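Local coordinates for protein Two-component response regulator, LuxR family (Aurantimonas sp., PDB 3CZ5) that probably acts as a phosphorylation-controlled DNA-binding transcription regulator, of which this chain is mainly the receiver domain, at residues Val116-Ala121 against Arg126-Pro131. Residues are numbered along the deposited sequence; the frame is centred on the assembly and turned at random.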
loop_
_atom_site.group_PDB
_atom_site.type_symbol
_atom_site.label_atom_id
_atom_site.label_comp_id
_atom_site.label_asym_id
_atom_site.label_seq_id
_atom_site.Cartn_x
_atom_site.Cartn_y
_atom_site.Cartn_z
ATOM N N VAL A 116 4.973 -0.663 -9.027
ATOM C CA VAL A 116 5.612 0.613 -9.180
ATOM C C VAL A 116 4.667 1.607 -9.809
ATOM O O VAL A 116 4.451 2.675 -9.281
ATOM C CB VAL A 116 6.847 0.523 -9.946
ATOM C CG1 VAL A 116 7.122 1.890 -10.586
ATOM C CG2 VAL A 116 7.965 0.111 -9.022
ATOM N N GLN A 117 4.038 1.248 -10.905
ATOM C CA GLN A 117 2.943 2.086 -11.433
ATOM C C GLN A 117 2.006 2.680 -10.363
ATOM O O GLN A 117 1.833 3.920 -10.281
ATOM C CB GLN A 117 2.068 1.290 -12.396
ATOM C CG GLN A 117 2.781 0.610 -13.468
ATOM C CD GLN A 117 2.901 1.548 -14.572
ATOM O OE1 GLN A 117 2.061 2.453 -14.705
ATOM N NE2 GLN A 117 3.950 1.389 -15.393
ATOM N N ALA A 118 1.363 1.810 -9.583
ATOM C CA ALA A 118 0.547 2.286 -8.462
ATOM C C ALA A 118 1.307 3.326 -7.629
ATOM O O ALA A 118 0.918 4.483 -7.538
ATOM C CB ALA A 118 0.170 1.139 -7.598
ATOM N N ILE A 119 2.395 2.930 -7.004
ATOM C CA ILE A 119 3.199 3.931 -6.308
ATOM C C ILE A 119 3.348 5.282 -7.122
ATOM O O ILE A 119 3.187 6.387 -6.561
ATOM C CB ILE A 119 4.579 3.371 -6.064
ATOM C CG1 ILE A 119 4.520 2.280 -5.033
ATOM C CG2 ILE A 119 5.575 4.438 -5.632
ATOM C CD1 ILE A 119 5.844 1.520 -4.945
ATOM N N GLU A 120 3.690 5.150 -8.410
ATOM C CA GLU A 120 3.875 6.263 -9.316
ATOM C C GLU A 120 2.637 7.151 -9.368
ATOM O O GLU A 120 2.738 8.378 -9.199
ATOM C CB GLU A 120 4.156 5.783 -10.737
ATOM C CG GLU A 120 5.333 4.844 -10.840
ATOM C CD GLU A 120 6.239 5.126 -12.064
ATOM O OE1 GLU A 120 7.431 5.512 -11.832
ATOM O OE2 GLU A 120 5.756 4.959 -13.238
ATOM N N ALA A 121 1.483 6.539 -9.606
ATOM C CA ALA A 121 0.207 7.256 -9.700
ATOM C C ALA A 121 -0.290 7.847 -8.436
ATOM O O ALA A 121 -1.043 8.815 -8.492
ATOM C CB ALA A 121 -0.854 6.350 -10.165
ATOM N N ARG A 126 -3.150 10.408 -7.814
ATOM C CA ARG A 126 -4.354 9.633 -8.139
ATOM C C ARG A 126 -4.489 8.394 -7.274
ATOM O O ARG A 126 -3.592 8.033 -6.492
ATOM C CB ARG A 126 -4.407 9.252 -9.611
ATOM C CG ARG A 126 -3.856 10.368 -10.523
ATOM C CD ARG A 126 -3.871 10.027 -11.994
ATOM N NE ARG A 126 -3.222 8.761 -12.342
ATOM C CZ ARG A 126 -2.027 8.662 -12.951
ATOM N NH1 ARG A 126 -1.349 9.773 -13.271
ATOM N NH2 ARG A 126 -1.504 7.461 -13.255
ATOM N N ARG A 127 -5.637 7.748 -7.408
ATOM C CA ARG A 127 -5.950 6.564 -6.627
ATOM C C ARG A 127 -5.607 5.280 -7.405
ATOM O O ARG A 127 -5.990 5.132 -8.565
ATOM C CB ARG A 127 -7.430 6.632 -6.296
ATOM C CG ARG A 127 -7.842 5.978 -5.016
ATOM C CD ARG A 127 -9.316 5.726 -5.002
ATOM N NE ARG A 127 -10.059 6.948 -5.281
ATOM C CZ ARG A 127 -10.210 7.933 -4.401
ATOM N NH1 ARG A 127 -9.655 7.826 -3.190
ATOM N NH2 ARG A 127 -10.923 9.014 -4.735
ATOM N N ALA A 128 -4.873 4.357 -6.799
ATOM C CA ALA A 128 -4.333 3.259 -7.585
ATOM C C ALA A 128 -5.027 1.952 -7.252
ATOM O O ALA A 128 -5.254 1.616 -6.073
ATOM C CB ALA A 128 -2.842 3.148 -7.442
ATOM N N MET A 129 -5.353 1.232 -8.332
ATOM C CA MET A 129 -6.151 -0.005 -8.343
ATOM C C MET A 129 -5.586 -0.928 -9.416
ATOM O O MET A 129 -5.685 -0.646 -10.599
ATOM C CB MET A 129 -7.612 0.319 -8.714
ATOM C CG MET A 129 -8.601 0.029 -7.614
ATOM S SD MET A 129 -10.247 0.632 -7.939
ATOM C CE MET A 129 -9.806 2.279 -8.368
ATOM N N SER A 130 -5.009 -2.056 -9.071
ATOM C CA SER A 130 -4.806 -2.960 -10.165
ATOM C C SER A 130 -6.167 -3.343 -10.907
ATOM O O SER A 130 -7.297 -3.190 -10.371
ATOM C CB SER A 130 -3.985 -4.165 -9.719
ATOM O OG SER A 130 -4.604 -4.777 -8.640
ATOM N N PRO A 131 -6.033 -3.794 -12.176
ATOM C CA PRO A 131 -7.085 -4.274 -13.043
ATOM C C PRO A 131 -8.011 -5.246 -12.354
ATOM O O PRO A 131 -9.225 -5.100 -12.380
ATOM C CB PRO A 131 -6.318 -5.022 -14.103
ATOM C CG PRO A 131 -4.927 -4.917 -13.772
ATOM C CD PRO A 131 -4.776 -3.736 -12.932
#
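Ala121 O accepts a hydrogen bond from the backbone N of Arg126, 2.7 Å away, with an N-H...O angle of 154° and the donor in the carbonyl plane. Ala121 belongs to the last turn of helix 114-122, and the bond ties that turn to the chain just after it has doubled back. The Arg126 side chain then folds back over the end of the helix: it bends at chi3 (-53°) and brings the guanidinium across Ala121, whose CB lies over one face, displaced toward the NH2 rim (3.3 Å from Arg126 NH2). The guanidinium lies on the exposed side of the contact. The turn between Ala121 and Arg126 links helix 114-122 to strand 128-129. Helix 114-122 is the fifth helix of the CheY-like (beta-alpha)5 receiver fold, and short strand 128-129 follows it as an extra edge strand of the sheet, parallel to strand 104-107 and completing a further beta-alpha-beta unit. One helical turn before Ala121, the buried interior begins. There the methyl of Ala128 points toward the helix while that of Ala118 is turned aside; they meet methyl to methyl, CB to CB 3.6 Å, and Ala128 CB lies equally near Ala118 CA. The backbones are close here, 5.1 Å between Ala118 CA and Ala128 CA, consistent with two small side chains. Ala128 is also joined by backbone hydrogen bonds to Ser103 and Tyr105, while Ala118 touches Leu83 of strand 82-86.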